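Local coordinates for protein CarG (Serratia, PDB 4O7J) that takes part in intrinsic resistance to carbapenem antibiotics and is a structural homologue of lysozyme inhibitors, although how it confers resistance is not established here, at residues 32-36 / 68-74; 63-67 / 77-81; 102-108 / 135-141. The contacts are given in a common frame with arbitrary orientation. Residues are numbered along the deposited sequence.

Interaction 1 of 3, residues 32-36 / 68-74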
loop_
_atom_site.group_PDB
_atom_site.type_symbol
_atom_site.label_atom_id
_atom_site.label_comp_id
_atom_site.label_asym_id
_atom_site.label_seq_id
_atom_site.Cartn_x
_atom_site.Cartn_y
_atom_site.Cartn_z
ATOM N N ASN A 32 -9.809 -3.069 -15.039
ATOM C CA ASN A 32 -10.591 -3.365 -16.228
ATOM C C ASN A 32 -9.894 -2.859 -17.491
ATOM O O ASN A 32 -10.523 -2.212 -18.334
ATOM C CB ASN A 32 -12.016 -2.771 -16.085
ATOM C CG ASN A 32 -12.863 -3.602 -15.211
ATOM O OD1 ASN A 32 -13.210 -4.724 -15.581
ATOM N ND2 ASN A 32 -13.104 -3.141 -14.012
ATOM N N THR A 33 -8.603 -3.191 -17.577
ATOM C CA THR A 33 -7.690 -2.891 -18.681
ATOM C C THR A 33 -7.122 -4.254 -19.122
ATOM O O THR A 33 -7.225 -5.197 -18.372
ATOM C CB THR A 33 -6.520 -1.948 -18.219
ATOM O OG1 THR A 33 -7.041 -0.688 -17.733
ATOM C CG2 THR A 33 -5.614 -1.618 -19.364
ATOM N N SER A 34 -6.445 -4.333 -20.283
ATOM C CA SER A 34 -5.798 -5.585 -20.760
ATOM C C SER A 34 -4.663 -6.126 -19.910
ATOM O O SER A 34 -4.390 -7.334 -19.921
ATOM C CB SER A 34 -5.346 -5.489 -22.281
ATOM O OG SER A 34 -5.041 -4.176 -22.684
ATOM N N HIS A 35 -4.030 -5.247 -19.120
ATOM C CA HIS A 35 -2.942 -5.652 -18.248
ATOM C C HIS A 35 -3.158 -5.170 -16.833
ATOM O O HIS A 35 -3.356 -3.992 -16.622
ATOM C CB HIS A 35 -1.659 -4.996 -18.705
ATOM C CG HIS A 35 -1.359 -5.245 -20.141
ATOM N ND1 HIS A 35 -0.972 -6.476 -20.603
ATOM C CD2 HIS A 35 -1.407 -4.431 -21.219
ATOM C CE1 HIS A 35 -0.784 -6.416 -21.911
ATOM N NE2 HIS A 35 -1.039 -5.184 -22.308
ATOM N N PRO A 36 -3.133 -6.027 -15.844
ATOM C CA PRO A 36 -2.914 -5.548 -14.473
ATOM C C PRO A 36 -1.580 -4.843 -14.289
ATOM O O PRO A 36 -0.599 -5.168 -14.886
ATOM C CB PRO A 36 -2.887 -6.805 -13.647
ATOM C CG PRO A 36 -3.281 -7.902 -14.531
ATOM C CD PRO A 36 -3.086 -7.469 -15.923
ATOM N N ARG A 68 2.700 1.464 -17.639
ATOM C CA ARG A 68 2.690 1.428 -19.093
ATOM C C ARG A 68 2.309 2.743 -19.750
ATOM O O ARG A 68 1.693 3.572 -19.158
ATOM C CB ARG A 68 1.777 0.338 -19.599
ATOM C CG ARG A 68 2.079 -0.997 -19.021
ATOM C CD ARG A 68 1.178 -2.061 -19.532
ATOM N NE ARG A 68 1.451 -3.258 -18.808
ATOM C CZ ARG A 68 1.957 -4.354 -19.308
ATOM N NH1 ARG A 68 2.218 -5.386 -18.537
ATOM N NH2 ARG A 68 2.166 -4.441 -20.584
ATOM N N LEU A 69 2.709 2.897 -20.991
ATOM C CA LEU A 69 2.378 4.068 -21.773
ATOM C C LEU A 69 0.874 4.271 -21.986
ATOM O O LEU A 69 0.383 5.374 -22.004
ATOM C CB LEU A 69 3.062 3.960 -23.128
ATOM C CG LEU A 69 2.964 5.117 -24.086
ATOM C CD1 LEU A 69 3.284 6.444 -23.425
ATOM C CD2 LEU A 69 3.843 4.919 -25.283
ATOM N N SER A 70 0.162 3.180 -22.141
ATOM C CA SER A 70 -1.282 3.223 -22.329
ATOM C C SER A 70 -1.818 1.873 -21.915
ATOM O O SER A 70 -1.048 0.932 -21.686
ATOM C CB SER A 70 -1.616 3.499 -23.808
ATOM O OG SER A 70 -1.172 2.435 -24.644
ATOM N N ALA A 71 -3.142 1.805 -21.874
ATOM C CA ALA A 71 -3.901 0.619 -21.464
ATOM C C ALA A 71 -3.442 -0.635 -22.175
ATOM O O ALA A 71 -3.214 -1.677 -21.556
ATOM C CB ALA A 71 -5.392 0.846 -21.734
ATOM N N SER A 72 -3.338 -0.560 -23.489
ATOM C CA SER A 72 -3.082 -1.755 -24.264
ATOM C C SER A 72 -1.645 -2.006 -24.660
ATOM O O SER A 72 -1.389 -2.970 -25.345
ATOM C CB SER A 72 -3.966 -1.753 -25.507
ATOM O OG SER A 72 -5.248 -1.271 -25.146
ATOM N N ALA A 73 -0.725 -1.136 -24.264
ATOM C CA ALA A 73 0.669 -1.351 -24.578
ATOM C C ALA A 73 1.214 -2.671 -24.016
ATOM O O ALA A 73 0.949 -3.021 -22.910
ATOM C CB ALA A 73 1.506 -0.168 -24.133
ATOM N N ASP A 74 1.960 -3.384 -24.834
ATOM C CA ASP A 74 2.572 -4.639 -24.446
ATOM C C ASP A 74 4.068 -4.432 -24.078
ATOM O O ASP A 74 4.909 -5.222 -24.364
ATOM C CB ASP A 74 2.322 -5.681 -25.541
ATOM C CG ASP A 74 0.834 -5.745 -25.949
ATOM O OD1 ASP A 74 -0.033 -5.659 -25.083
ATOM O OD2 ASP A 74 0.523 -5.851 -27.141
HETATM O O HOH W 1 0.871 -2.848 -16.096
#
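Asn32, in the loop that leads from strand 22-29 to strand 37-45, lies out of reach of residues 68-74 and hydrogen-bonds through its side chain to Ser117, Asp119 and Val123 of the second subunit. Contact with residues 68-74 starts at Thr33, whose CG2 lies 3.4 Å from Ala71 CB and 3.3 Å from Ala71 O, while its hydroxyl OG1 is held by Asn31. Ser34 comes next, and its OG gives a weak hydrogen bond of 3.3 Å to the same Ala71 O. That carbonyl belongs to a type I beta turn running from Ser70 to Ala73, so the contact joins two surface loops. His35 makes the largest contribution. The guanidinium of Arg68 stacks flat on its imidazole, centres 3.8 Å apart and planes 6° from parallel, and is held there in part by a hydrogen bond from Arg68 NH2 to Ala73 O (3.0 Å). At the ring edge His35 NE2 donates to Asp74 OD1 (3.0 Å), a His-carboxylate hydrogen bond that puts a negative charge beside the imidazole. The CA-to-CB bond of Pro36 points away, but Pro36 O accepts from a water at 3.0 Å, which in turn accepts from Arg68 NE at 2.8 Å.

Interaction 2 of 3, residues 63-67 / 77-81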
loop_
_atom_site.group_PDB
_atom_site.type_symbol
_atom_site.label_atom_id
_atom_site.label_comp_id
_atom_site.label_asym_id
_atom_site.label_seq_id
_atom_site.Cartn_x
_atom_site.Cartn_y
_atom_site.Cartn_z
ATOM N N THR A 63 2.903 1.809 -2.397
ATOM C CA THR A 63 3.128 0.646 -3.312
ATOM C C THR A 63 3.914 1.098 -4.548
ATOM O O THR A 63 3.545 2.097 -5.195
ATOM C CB THR A 63 1.754 0.031 -3.652
ATOM O OG1 THR A 63 1.129 -0.333 -2.440
ATOM C CG2 THR A 63 1.867 -1.141 -4.558
ATOM N N TRP A 64 4.935 0.314 -4.907
ATOM C CA TRP A 64 5.723 0.477 -6.094
ATOM C C TRP A 64 5.074 -0.223 -7.283
ATOM O O TRP A 64 5.022 -1.438 -7.322
ATOM C CB TRP A 64 7.155 -0.090 -5.924
ATOM C CG TRP A 64 7.950 0.496 -4.821
ATOM C CD1 TRP A 64 7.792 0.246 -3.493
ATOM C CD2 TRP A 64 9.057 1.384 -4.933
ATOM N NE1 TRP A 64 8.676 0.964 -2.761
ATOM C CE2 TRP A 64 9.460 1.711 -3.614
ATOM C CE3 TRP A 64 9.751 1.964 -6.031
ATOM C CZ2 TRP A 64 10.602 2.486 -3.345
ATOM C CZ3 TRP A 64 10.814 2.846 -5.747
ATOM C CH2 TRP A 64 11.246 3.078 -4.425
ATOM N N PHE A 65 4.581 0.558 -8.256
ATOM C CA PHE A 65 3.885 0.008 -9.376
ATOM C C PHE A 65 4.733 0.065 -10.649
ATOM O O PHE A 65 5.514 1.038 -10.879
ATOM C CB PHE A 65 2.572 0.769 -9.622
ATOM C CG PHE A 65 1.469 0.428 -8.667
ATOM C CD1 PHE A 65 0.785 -0.754 -8.746
ATOM C CD2 PHE A 65 1.114 1.344 -7.706
ATOM C CE1 PHE A 65 -0.263 -1.032 -7.913
ATOM C CE2 PHE A 65 0.084 1.056 -6.811
ATOM C CZ PHE A 65 -0.602 -0.121 -6.936
ATOM N N ASP A 66 4.527 -0.913 -11.484
ATOM C CA ASP A 66 4.963 -0.827 -12.867
ATOM C C ASP A 66 4.035 0.099 -13.652
ATOM O O ASP A 66 2.917 0.413 -13.177
ATOM C CB ASP A 66 5.191 -2.209 -13.490
ATOM C CG ASP A 66 3.914 -2.871 -13.996
ATOM O OD1 ASP A 66 2.940 -2.196 -14.392
ATOM O OD2 ASP A 66 3.877 -4.122 -13.948
ATOM N N TYR A 67 4.493 0.629 -14.757
ATOM C CA TYR A 67 3.713 1.583 -15.483
ATOM C C TYR A 67 3.818 1.337 -16.947
ATOM O O TYR A 67 4.858 1.028 -17.422
ATOM C CB TYR A 67 4.156 2.991 -15.158
ATOM C CG TYR A 67 3.811 3.450 -13.748
ATOM C CD1 TYR A 67 2.525 3.836 -13.402
ATOM C CD2 TYR A 67 4.758 3.507 -12.775
ATOM C CE1 TYR A 67 2.229 4.269 -12.122
ATOM C CE2 TYR A 67 4.478 3.918 -11.508
ATOM C CZ TYR A 67 3.219 4.313 -11.186
ATOM O OH TYR A 67 2.983 4.724 -9.919
ATOM N N VAL A 77 7.019 0.914 -19.387
ATOM C CA VAL A 77 7.807 2.128 -19.261
ATOM C C VAL A 77 8.563 2.215 -17.897
ATOM O O VAL A 77 9.580 2.857 -17.806
ATOM C CB VAL A 77 6.988 3.385 -19.575
ATOM C CG1 VAL A 77 6.516 3.369 -21.046
ATOM C CG2 VAL A 77 5.789 3.466 -18.688
ATOM N N GLN A 78 8.049 1.580 -16.850
ATOM C CA GLN A 78 8.686 1.552 -15.585
ATOM C C GLN A 78 8.403 0.204 -14.928
ATOM O O GLN A 78 7.271 -0.311 -15.008
ATOM C CB GLN A 78 8.187 2.718 -14.713
ATOM C CG GLN A 78 8.857 2.890 -13.367
ATOM C CD GLN A 78 8.794 4.359 -12.861
ATOM O OE1 GLN A 78 8.726 5.300 -13.638
ATOM N NE2 GLN A 78 8.859 4.542 -11.589
ATOM N N ASP A 79 9.445 -0.366 -14.300
ATOM C CA ASP A 79 9.337 -1.647 -13.572
ATOM C C ASP A 79 10.152 -1.576 -12.324
ATOM O O ASP A 79 11.004 -0.696 -12.173
ATOM C CB ASP A 79 9.792 -2.817 -14.408
ATOM C CG ASP A 79 9.226 -4.146 -13.978
ATOM O OD1 ASP A 79 8.310 -4.245 -13.099
ATOM O OD2 ASP A 79 9.726 -5.137 -14.555
ATOM N N ASN A 80 9.849 -2.446 -11.372
ATOM C CA ASN A 80 10.621 -2.600 -10.154
ATOM C C ASN A 80 10.911 -4.043 -9.914
ATOM O O ASN A 80 10.063 -4.884 -10.162
ATOM C CB ASN A 80 9.855 -2.004 -8.942
ATOM C CG ASN A 80 9.376 -0.620 -9.207
ATOM O OD1 ASN A 80 10.120 0.330 -9.085
ATOM N ND2 ASN A 80 8.130 -0.500 -9.590
ATOM N N ARG A 81 12.125 -4.357 -9.441
ATOM C CA ARG A 81 12.474 -5.725 -9.210
ATOM C C ARG A 81 13.424 -5.840 -8.028
ATOM O O ARG A 81 14.316 -5.037 -7.877
ATOM C CB ARG A 81 13.022 -6.374 -10.519
ATOM C CG ARG A 81 13.243 -7.875 -10.450
ATOM C CD ARG A 81 13.479 -8.531 -11.822
ATOM N NE ARG A 81 12.392 -8.323 -12.756
ATOM C CZ ARG A 81 12.420 -8.693 -14.044
ATOM N NH1 ARG A 81 13.488 -9.280 -14.551
ATOM N NH2 ARG A 81 11.383 -8.421 -14.813
HETATM O O HOH W 2 6.681 -2.808 -9.409
HETATM O O HOH W 3 8.042 2.180 -9.978
HETATM O O HOH W 4 6.071 -5.738 -13.190
#
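Running nearly antiparallel, with end-to-end directions 160° apart, residues 63-67 and 77-81 meet in a single bridge between Tyr67 and Gln78, and a classic beta bulge marks the end of their pairing. Tyr67 N donates to Gln78 O (2.9 Å), whereas Tyr67 O accepts from both Gln78 N (3.3 Å) and Val77 N (2.9 Å), so two residues face one. Asp66 stays close, its CA 3.2 Å from Gln78 O; from Phe65 toward Trp64 the backbones part, and side chains and water span the gap between strand 64-65 of the five-stranded sheet and strand 78-85, at one edge of the four-stranded one. Asn80 is central here. Its ND2 lies 2.7 Å from each of two waters that accept from it, one bound to Trp64 O and the other to Phe65 O and Gln78 NE2; a weak hydrogen bond from Asn80 ND2 to Phe65 O (3.3 Å) must share a proton with them. Asn80 OD1 is taken by Thr93. The indole of Trp64 lies close, with Trp64 CE3 3.5 Å from Asn80 OD1, and meets Tyr112 edge-to-face. Nearer the bulge, Tyr67 CB packs on Val77 CG2 at 3.9 Å. Two carboxylates also approach, Asp66 OD2 and Asp79 OD1 being 4.5 Å apart, and a single water donates to both, at 2.8 Å from Asp66 OD2 and 2.7 Å from Asp79 OD1.

Interaction 3 of 3, residues 102-108 / 135-141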
loop_
_atom_site.group_PDB
_atom_site.type_symbol
_atom_site.label_atom_id
_atom_site.label_comp_id
_atom_site.label_asym_id
_atom_site.label_seq_id
_atom_site.Cartn_x
_atom_site.Cartn_y
_atom_site.Cartn_z
ATOM N N PHE A 102 7.409 5.429 -26.603
ATOM C CA PHE A 102 6.960 4.342 -27.451
ATOM C C PHE A 102 8.116 3.636 -28.165
ATOM O O PHE A 102 8.044 2.440 -28.459
ATOM C CB PHE A 102 5.975 4.864 -28.466
ATOM C CG PHE A 102 5.385 3.811 -29.368
ATOM C CD1 PHE A 102 4.320 3.020 -28.926
ATOM C CD2 PHE A 102 5.930 3.574 -30.617
ATOM C CE1 PHE A 102 3.797 2.021 -29.729
ATOM C CE2 PHE A 102 5.395 2.562 -31.430
ATOM C CZ PHE A 102 4.311 1.835 -30.992
ATOM N N ASP A 103 9.142 4.358 -28.525
ATOM C CA ASP A 103 10.176 3.729 -29.336
ATOM C C ASP A 103 11.196 3.063 -28.402
ATOM O O ASP A 103 11.249 3.342 -27.174
ATOM C CB ASP A 103 10.879 4.724 -30.243
ATOM C CG ASP A 103 10.004 5.089 -31.500
ATOM O OD1 ASP A 103 9.599 4.149 -32.265
ATOM O OD2 ASP A 103 9.753 6.304 -31.663
ATOM N N VAL A 104 12.010 2.227 -29.021
ATOM C CA VAL A 104 13.133 1.567 -28.333
ATOM C C VAL A 104 13.998 2.686 -27.908
ATOM O O VAL A 104 14.224 3.607 -28.676
ATOM C CB VAL A 104 13.880 0.637 -29.274
ATOM C CG1 VAL A 104 15.244 0.205 -28.699
ATOM C CG2 VAL A 104 13.013 -0.526 -29.631
ATOM N N GLY A 105 14.471 2.657 -26.684
ATOM C CA GLY A 105 15.184 3.822 -26.136
ATOM C C GLY A 105 15.967 3.529 -24.851
ATOM O O GLY A 105 16.010 2.389 -24.379
ATOM N N LYS A 106 16.556 4.571 -24.306
ATOM C CA LYS A 106 17.392 4.430 -23.124
ATOM C C LYS A 106 16.594 4.105 -21.879
ATOM O O LYS A 106 15.425 4.487 -21.755
ATOM C CB LYS A 106 18.199 5.716 -22.811
ATOM C CG LYS A 106 19.351 5.976 -23.760
ATOM C CD LYS A 106 20.116 7.193 -23.213
ATOM C CE LYS A 106 21.042 7.766 -24.251
ATOM N NZ LYS A 106 22.240 6.912 -24.405
ATOM N N VAL A 107 17.194 3.309 -21.018
ATOM C CA VAL A 107 16.554 2.865 -19.814
ATOM C C VAL A 107 17.546 3.163 -18.711
ATOM O O VAL A 107 18.747 2.822 -18.864
ATOM C CB VAL A 107 16.195 1.331 -19.806
ATOM C CG1 VAL A 107 15.653 0.946 -18.434
ATOM C CG2 VAL A 107 15.242 0.938 -20.901
ATOM N N SER A 108 17.097 3.769 -17.606
ATOM C CA SER A 108 17.878 3.928 -16.400
ATOM C C SER A 108 17.552 2.883 -15.366
ATOM O O SER A 108 16.393 2.429 -15.284
ATOM C CB SER A 108 17.695 5.297 -15.730
ATOM O OG SER A 108 16.402 5.546 -15.336
ATOM N N THR A 135 22.844 4.147 -16.474
ATOM C CA THR A 135 22.142 4.051 -17.703
ATOM C C THR A 135 22.440 2.718 -18.294
ATOM O O THR A 135 23.614 2.322 -18.378
ATOM C CB THR A 135 22.579 5.146 -18.689
ATOM O OG1 THR A 135 22.536 6.407 -18.042
ATOM C CG2 THR A 135 21.700 5.173 -19.874
ATOM N N ALA A 136 21.398 1.957 -18.686
ATOM C CA ALA A 136 21.694 0.708 -19.300
ATOM C C ALA A 136 22.489 0.954 -20.622
ATOM O O ALA A 136 22.312 1.946 -21.292
ATOM C CB ALA A 136 20.424 -0.082 -19.569
ATOM N N GLN A 137 23.300 -0.007 -21.004
ATOM C CA GLN A 137 24.181 0.125 -22.160
ATOM C C GLN A 137 23.551 -0.241 -23.488
ATOM O O GLN A 137 24.114 -0.005 -24.501
ATOM C CB GLN A 137 25.505 -0.612 -21.840
ATOM C CG GLN A 137 26.193 0.196 -20.744
ATOM C CD GLN A 137 27.520 -0.429 -20.296
ATOM O OE1 GLN A 137 28.437 -0.547 -21.084
ATOM N NE2 GLN A 137 27.592 -0.836 -19.042
ATOM N N ARG A 138 22.349 -0.806 -23.478
ATOM C CA ARG A 138 21.601 -1.059 -24.645
ATOM C C ARG A 138 20.271 -0.318 -24.502
ATOM O O ARG A 138 19.842 -0.004 -23.384
ATOM C CB ARG A 138 21.400 -2.567 -24.674
ATOM C CG ARG A 138 20.784 -3.113 -25.900
ATOM C CD ARG A 138 20.837 -4.639 -25.885
ATOM N NE ARG A 138 20.703 -5.117 -27.255
ATOM C CZ ARG A 138 21.696 -5.127 -28.149
ATOM N NH1 ARG A 138 22.919 -4.704 -27.822
ATOM N NH2 ARG A 138 21.464 -5.568 -29.382
ATOM N N SER A 139 19.686 0.006 -25.644
ATOM C CA SER A 139 18.356 0.578 -25.704
ATOM C C SER A 139 17.313 -0.561 -25.872
ATOM O O SER A 139 17.613 -1.622 -26.455
ATOM C CB SER A 139 18.294 1.590 -26.830
ATOM O OG SER A 139 18.423 0.897 -28.054
ATOM N N TYR A 140 16.128 -0.380 -25.276
ATOM C CA TYR A 140 15.134 -1.464 -25.138
ATOM C C TYR A 140 13.741 -0.927 -25.395
ATOM O O TYR A 140 13.463 0.236 -25.127
ATOM C CB TYR A 140 15.130 -2.058 -23.704
ATOM C CG TYR A 140 16.415 -2.740 -23.279
ATOM C CD1 TYR A 140 16.734 -4.016 -23.741
ATOM C CD2 TYR A 140 17.315 -2.098 -22.477
ATOM C CE1 TYR A 140 17.907 -4.681 -23.333
ATOM C CE2 TYR A 140 18.471 -2.736 -22.061
ATOM C CZ TYR A 140 18.773 -4.008 -22.517
ATOM O OH TYR A 140 19.928 -4.587 -22.099
ATOM N N GLN A 141 12.870 -1.801 -25.832
ATOM C CA GLN A 141 11.473 -1.507 -25.977
ATOM C C GLN A 141 10.754 -1.458 -24.583
ATOM O O GLN A 141 9.917 -0.598 -24.400
ATOM C CB GLN A 141 10.791 -2.543 -26.833
ATOM C CG GLN A 141 9.301 -2.321 -27.058
ATOM C CD GLN A 141 9.019 -1.057 -27.798
ATOM O OE1 GLN A 141 9.453 -0.943 -28.937
ATOM N NE2 GLN A 141 8.275 -0.075 -27.175
HETATM O O HOH W 5 8.469 0.861 -30.833
HETATM O O HOH W 6 19.693 2.438 -22.162
#
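Val107 sets its CG2 against the ring edge of Tyr140, 4.0 Å from CD2, and its CB lies 4.5 Å from Ala136 CB, an apolar patch where strand 107-116 begins beside the end of strand 126-135 and the residues after it. The OH of Tyr140 is hydrogen-bonded to Glu149. The backbones pair on both sides of this patch. At one end Ala136 N donates to Val107 O (2.8 Å), next to the non-hydrogen-bonded antiparallel pair Ser108 and Thr135. At the other, Gly105 and Tyr140 form a hydrogen-bonded pair, Gly105 N to Tyr140 O at 3.0 Å and Tyr140 N to Gly105 O at 2.9 Å. The register shifts by two residues in between, and the backbone of 136-139 bows outward over a water that accepts from Val107 N at 2.9 Å and lies 2.8 Å from Ala136 O and 2.7 Å from Arg138 O. Beyond Gly105, Val104 CG1 rests on Ser139 OG (3.3 Å), and Gln141 NE2 donates to Phe102 O (2.8 Å), which a second water links to Gln141 OE1. Three of the four direct hydrogen bonds are main chain to main chain, so the pairing continues past the regular strands mainly through backbone bonds, with water at the shift.

From the N terminus, the chain leaves strand 22-29 through residues 32-36 and, after strands 37-45, 51-53 and 64-65, returns at 68-74, where interaction 1 closes a long loop. Interaction 2 opens at 63-67, before that closure, and closes at 77-81, so the two cross; they touch where Arg68 and Leu69 pack on Val77. Interaction 1 joins two loops that adjoin strands of the five-stranded sheet, and interaction 2 ties strand 64-65 of that sheet to strand 78-85 of the four-stranded one. Interaction 3 follows in series, closing the 107-116 and 126-135 hairpin at its open end. It shares that second sheet with interaction 2 without touching it, but meets interaction 1 where Leu69 packs on Phe102.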